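Local atomic coordinates of CDC25-like phosphatase YCH1 (Saccharomyces cerevisiae, PDB entry 3FS5), a protein that acts as a protein phosphatase of the Cdc25 family, built on a single rhodanese-like domain. Residues L66-Q77 / L104-R115. Sequence-based numbering, arbitrary orientation.
Sequences LRELKHRLLEKQ and LLRSLDTAELSR
K70 reaches out from helix 63-78 to the end of helix 96-106 and the turn that follows it; both helices pack against the parallel sheet of this rhodanese-like alpha/beta fold. With CG anti to the backbone N (chi1 172°) and every later torsion extended, the lysine reaches across to residues 107-112, and its ammonium is gripped twice. K70 NZ donates to S107 O at 2.7 Å, at a C=O...N angle of 152° and tilted somewhat out of the carbonyl plane, and forms a salt bridge with E112 OE1 at 3.0 Å on the oxygen's syn lone pair. D109 N donates to E112 OE1 at 2.8 Å, on the anti lone pair, so one carboxylate oxygen ties the turn to the lysine. D109 OD2 lies 4.1 Å from K70 NZ, too far for a salt bridge but probably adding to the negative field round the ammonium. With an alanine in place of the lysine, E112 OE1 would probably lose its charge partner and S107 O this donor. On the sheet side of the lysine, L73 CD1 meets L104 CD2 at 3.7 Å, the pair continuing onto V86 and F88 of strand 84-88, while K70 CB lies against L104 CD1. Farther along the helix, L74 crosses both E112 and R115 at about a right angle. Its CD1 approaches E112 OE2, and bends at chi2 and chi3 of R115 bring the guanidinium back against its other methyl: L74 CD2 sits over the centre of one guanidinium face, 3.8 Å from R115 CZ.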
loop_
_atom_site.group_PDB
_atom_site.type_symbol
_atom_site.label_atom_id
_atom_site.label_comp_id
_atom_site.label_asym_id
_atom_site.label_seq_id
_atom_site.Cartn_x
_atom_site.Cartn_y
_atom_site.Cartn_z
ATOM N N LEU A 66 -13.414 3.443 -5.921
ATOM C CA LEU A 66 -13.087 2.399 -4.955
ATOM C C LEU A 66 -13.378 1.043 -5.584
ATOM O O LEU A 66 -12.623 0.085 -5.406
ATOM C CB LEU A 66 -13.924 2.563 -3.683
ATOM C CG LEU A 66 -13.796 1.455 -2.628
ATOM C CD1 LEU A 66 -12.348 1.307 -2.197
ATOM C CD2 LEU A 66 -14.674 1.793 -1.430
ATOM N N ARG A 67 -14.483 0.970 -6.318
ATOM C CA ARG A 67 -14.877 -0.260 -6.989
ATOM C C ARG A 67 -13.803 -0.666 -7.998
ATOM O O ARG A 67 -13.478 -1.849 -8.129
ATOM C CB ARG A 67 -16.218 -0.055 -7.697
ATOM C CG ARG A 67 -16.724 -1.272 -8.446
ATOM C CD ARG A 67 -18.010 -0.950 -9.192
ATOM N NE ARG A 67 -18.474 -2.078 -9.994
ATOM C CZ ARG A 67 -19.507 -2.025 -10.830
ATOM N NH1 ARG A 67 -20.186 -0.895 -10.977
ATOM N NH2 ARG A 67 -19.861 -3.102 -11.521
ATOM N N GLU A 68 -13.256 0.319 -8.707
ATOM C CA GLU A 68 -12.204 0.059 -9.688
ATOM C C GLU A 68 -10.976 -0.554 -9.018
ATOM O O GLU A 68 -10.389 -1.503 -9.535
ATOM C CB GLU A 68 -11.790 1.351 -10.403
ATOM C CG GLU A 68 -10.438 1.241 -11.105
ATOM C CD GLU A 68 -9.978 2.546 -11.732
ATOM O OE1 GLU A 68 -8.759 2.684 -11.976
ATOM O OE2 GLU A 68 -10.827 3.425 -11.991
ATOM N N LEU A 69 -10.582 0.002 -7.876
ATOM C CA LEU A 69 -9.428 -0.509 -7.143
ATOM C C LEU A 69 -9.691 -1.943 -6.693
ATOM O O LEU A 69 -8.861 -2.820 -6.895
ATOM C CB LEU A 69 -9.127 0.371 -5.924
ATOM C CG LEU A 69 -8.025 -0.154 -4.994
ATOM C CD1 LEU A 69 -6.722 -0.330 -5.776
ATOM C CD2 LEU A 69 -7.840 0.805 -3.828
ATOM N N LYS A 70 -10.853 -2.172 -6.087
ATOM C CA LYS A 70 -11.230 -3.504 -5.621
ATOM C C LYS A 70 -11.151 -4.517 -6.763
ATOM O O LYS A 70 -10.567 -5.590 -6.617
ATOM C CB LYS A 70 -12.655 -3.481 -5.058
ATOM C CG LYS A 70 -13.219 -4.858 -4.725
ATOM C CD LYS A 70 -14.668 -4.761 -4.268
ATOM C CE LYS A 70 -15.294 -6.132 -4.088
ATOM N NZ LYS A 70 -16.718 -6.028 -3.670
ATOM N N HIS A 71 -11.752 -4.169 -7.895
ATOM C CA HIS A 71 -11.749 -5.043 -9.059
ATOM C C HIS A 71 -10.326 -5.372 -9.502
ATOM O O HIS A 71 -10.002 -6.535 -9.745
ATOM C CB HIS A 71 -12.505 -4.388 -10.218
ATOM C CG HIS A 71 -12.507 -5.207 -11.473
ATOM N ND1 HIS A 71 -13.271 -6.344 -11.620
ATOM C CD2 HIS A 71 -11.803 -5.075 -12.624
ATOM C CE1 HIS A 71 -13.038 -6.881 -12.804
ATOM N NE2 HIS A 71 -12.151 -6.131 -13.433
ATOM N N ARG A 72 -9.475 -4.353 -9.607
ATOM C CA ARG A 72 -8.098 -4.574 -10.033
ATOM C C ARG A 72 -7.363 -5.497 -9.081
ATOM O O ARG A 72 -6.643 -6.398 -9.514
ATOM C CB ARG A 72 -7.325 -3.256 -10.127
ATOM C CG ARG A 72 -7.617 -2.434 -11.358
ATOM C CD ARG A 72 -6.617 -1.294 -11.486
ATOM N NE ARG A 72 -5.281 -1.769 -11.838
ATOM C CZ ARG A 72 -4.217 -0.979 -11.952
ATOM N NH1 ARG A 72 -3.038 -1.490 -12.280
ATOM N NH2 ARG A 72 -4.325 0.324 -11.727
ATOM N N LEU A 73 -7.532 -5.259 -7.785
ATOM C CA LEU A 73 -6.874 -6.074 -6.774
ATOM C C LEU A 73 -7.305 -7.535 -6.860
ATOM O O LEU A 73 -6.463 -8.430 -6.907
ATOM C CB LEU A 73 -7.169 -5.524 -5.372
ATOM C CG LEU A 73 -6.488 -4.189 -5.033
ATOM C CD1 LEU A 73 -6.923 -3.722 -3.653
ATOM C CD2 LEU A 73 -4.967 -4.354 -5.087
ATOM N N LEU A 74 -8.614 -7.774 -6.891
ATOM C CA LEU A 74 -9.133 -9.138 -6.948
ATOM C C LEU A 74 -8.754 -9.849 -8.239
ATOM O O LEU A 74 -8.571 -11.066 -8.256
ATOM C CB LEU A 74 -10.654 -9.137 -6.768
ATOM C CG LEU A 74 -11.120 -8.757 -5.358
ATOM C CD1 LEU A 74 -12.640 -8.688 -5.294
ATOM C CD2 LEU A 74 -10.587 -9.790 -4.363
ATOM N N GLU A 75 -8.626 -9.084 -9.315
ATOM C CA GLU A 75 -8.255 -9.653 -10.602
ATOM C C GLU A 75 -6.815 -10.159 -10.520
ATOM O O GLU A 75 -6.482 -11.219 -11.055
ATOM C CB GLU A 75 -8.403 -8.593 -11.693
ATOM C CG GLU A 75 -8.259 -9.126 -13.101
ATOM C CD GLU A 75 -8.881 -8.198 -14.125
ATOM O OE1 GLU A 75 -10.118 -8.009 -14.076
ATOM O OE2 GLU A 75 -8.138 -7.656 -14.972
ATOM N N LYS A 76 -5.965 -9.402 -9.833
ATOM C CA LYS A 76 -4.566 -9.784 -9.655
ATOM C C LYS A 76 -4.475 -10.995 -8.722
ATOM O O LYS A 76 -3.653 -11.894 -8.924
ATOM C CB LYS A 76 -3.777 -8.609 -9.056
ATOM C CG LYS A 76 -2.287 -8.866 -8.830
ATOM C CD LYS A 76 -1.595 -7.591 -8.334
ATOM C CE LYS A 76 -0.066 -7.687 -8.356
ATOM N NZ LYS A 76 0.479 -8.609 -7.329
ATOM N N GLN A 77 -5.326 -11.016 -7.702
ATOM C CA GLN A 77 -5.326 -12.110 -6.735
ATOM C C GLN A 77 -5.727 -13.433 -7.386
ATOM O O GLN A 77 -5.127 -14.477 -7.119
ATOM C CB GLN A 77 -6.273 -11.777 -5.572
ATOM C CG GLN A 77 -6.235 -12.773 -4.413
ATOM C CD GLN A 77 -7.137 -13.982 -4.627
ATOM O OE1 GLN A 77 -6.975 -15.013 -3.971
ATOM N NE2 GLN A 77 -8.099 -13.854 -5.533
ATOM N N LEU A 104 -11.633 -0.282 1.835
ATOM C CA LEU A 104 -11.571 -1.467 0.992
ATOM C C LEU A 104 -12.196 -2.657 1.707
ATOM O O LEU A 104 -12.976 -3.404 1.119
ATOM C CB LEU A 104 -10.129 -1.806 0.630
ATOM C CG LEU A 104 -9.981 -3.087 -0.204
ATOM C CD1 LEU A 104 -10.622 -2.877 -1.571
ATOM C CD2 LEU A 104 -8.519 -3.453 -0.356
ATOM N N LEU A 105 -11.841 -2.831 2.975
ATOM C CA LEU A 105 -12.360 -3.933 3.772
ATOM C C LEU A 105 -13.879 -3.952 3.793
ATOM O O LEU A 105 -14.495 -4.998 3.586
ATOM C CB LEU A 105 -11.832 -3.843 5.206
ATOM C CG LEU A 105 -12.283 -4.932 6.185
ATOM C CD1 LEU A 105 -11.897 -6.309 5.661
ATOM C CD2 LEU A 105 -11.641 -4.683 7.543
ATOM N N ARG A 106 -14.481 -2.793 4.035
ATOM C CA ARG A 106 -15.929 -2.701 4.093
ATOM C C ARG A 106 -16.609 -2.927 2.744
ATOM O O ARG A 106 -17.809 -3.193 2.695
ATOM C CB ARG A 106 -16.350 -1.346 4.681
ATOM C CG ARG A 106 -15.971 -1.166 6.154
ATOM C CD ARG A 106 -16.643 -2.220 7.015
ATOM N NE ARG A 106 -16.203 -2.213 8.411
ATOM C CZ ARG A 106 -16.420 -1.221 9.271
ATOM N NH1 ARG A 106 -15.982 -1.321 10.518
ATOM N NH2 ARG A 106 -17.066 -0.129 8.886
ATOM N N SER A 107 -15.849 -2.842 1.654
ATOM C CA SER A 107 -16.425 -3.043 0.328
ATOM C C SER A 107 -16.341 -4.494 -0.133
ATOM O O SER A 107 -16.850 -4.835 -1.199
ATOM C CB SER A 107 -15.738 -2.141 -0.708
ATOM O OG SER A 107 -14.463 -2.645 -1.072
ATOM N N LEU A 108 -15.709 -5.345 0.673
ATOM C CA LEU A 108 -15.555 -6.763 0.339
ATOM C C LEU A 108 -16.724 -7.619 0.819
ATOM O O LEU A 108 -17.264 -7.388 1.898
ATOM C CB LEU A 108 -14.268 -7.319 0.959
ATOM C CG LEU A 108 -12.916 -6.739 0.538
ATOM C CD1 LEU A 108 -11.801 -7.449 1.296
ATOM C CD2 LEU A 108 -12.729 -6.904 -0.954
ATOM N N ASP A 109 -17.107 -8.608 0.014
ATOM C CA ASP A 109 -18.183 -9.528 0.379
ATOM C C ASP A 109 -17.589 -10.560 1.324
ATOM O O ASP A 109 -16.371 -10.703 1.404
ATOM C CB ASP A 109 -18.728 -10.263 -0.848
ATOM C CG ASP A 109 -19.472 -9.356 -1.791
ATOM O OD1 ASP A 109 -20.460 -8.731 -1.349
ATOM O OD2 ASP A 109 -19.072 -9.272 -2.974
ATOM N N THR A 110 -18.447 -11.290 2.027
ATOM C CA THR A 110 -17.973 -12.307 2.954
ATOM C C THR A 110 -17.124 -13.345 2.219
ATOM O O THR A 110 -16.217 -13.945 2.798
ATOM C CB THR A 110 -19.155 -13.016 3.657
ATOM O OG1 THR A 110 -19.990 -13.648 2.678
ATOM C CG2 THR A 110 -19.986 -12.012 4.442
ATOM N N ALA A 111 -17.412 -13.542 0.935
ATOM C CA ALA A 111 -16.674 -14.507 0.126
ATOM C C ALA A 111 -15.315 -13.964 -0.311
ATOM O O ALA A 111 -14.382 -14.726 -0.565
ATOM C CB ALA A 111 -17.498 -14.895 -1.099
ATOM N N GLU A 112 -15.206 -12.643 -0.390
ATOM C CA GLU A 112 -13.966 -12.001 -0.806
ATOM C C GLU A 112 -13.057 -11.679 0.384
ATOM O O GLU A 112 -11.890 -11.329 0.205
ATOM C CB GLU A 112 -14.294 -10.721 -1.583
ATOM C CG GLU A 112 -15.305 -10.949 -2.700
ATOM C CD GLU A 112 -15.799 -9.664 -3.337
ATOM O OE1 GLU A 112 -16.204 -8.745 -2.592
ATOM O OE2 GLU A 112 -15.799 -9.579 -4.583
ATOM N N LEU A 113 -13.590 -11.803 1.595
ATOM C CA LEU A 113 -12.811 -11.515 2.792
ATOM C C LEU A 113 -11.562 -12.379 2.902
ATOM O O LEU A 113 -10.538 -11.926 3.411
ATOM C CB LEU A 113 -13.660 -11.706 4.050
ATOM C CG LEU A 113 -14.589 -10.565 4.470
ATOM C CD1 LEU A 113 -15.286 -10.937 5.772
ATOM C CD2 LEU A 113 -13.784 -9.279 4.650
ATOM N N SER A 114 -11.644 -13.616 2.422
ATOM C CA SER A 114 -10.513 -14.536 2.498
ATOM C C SER A 114 -9.491 -14.365 1.375
ATOM O O SER A 114 -8.410 -14.952 1.416
ATOM C CB SER A 114 -11.019 -15.981 2.492
ATOM O OG SER A 114 -11.736 -16.254 1.298
ATOM N N ARG A 115 -9.823 -13.560 0.372
ATOM C CA ARG A 115 -8.911 -13.362 -0.748
ATOM C C ARG A 115 -7.830 -12.303 -0.555
ATOM O O ARG A 115 -6.891 -12.221 -1.351
ATOM C CB ARG A 115 -9.706 -13.041 -2.012
ATOM C CG ARG A 115 -10.467 -14.232 -2.564
ATOM C CD ARG A 115 -10.465 -14.184 -4.080
ATOM N NE ARG A 115 -11.677 -13.599 -4.619
ATOM C CZ ARG A 115 -11.790 -13.098 -5.843
ATOM N NH1 ARG A 115 -12.951 -12.602 -6.236
ATOM N NH2 ARG A 115 -10.744 -13.064 -6.660
#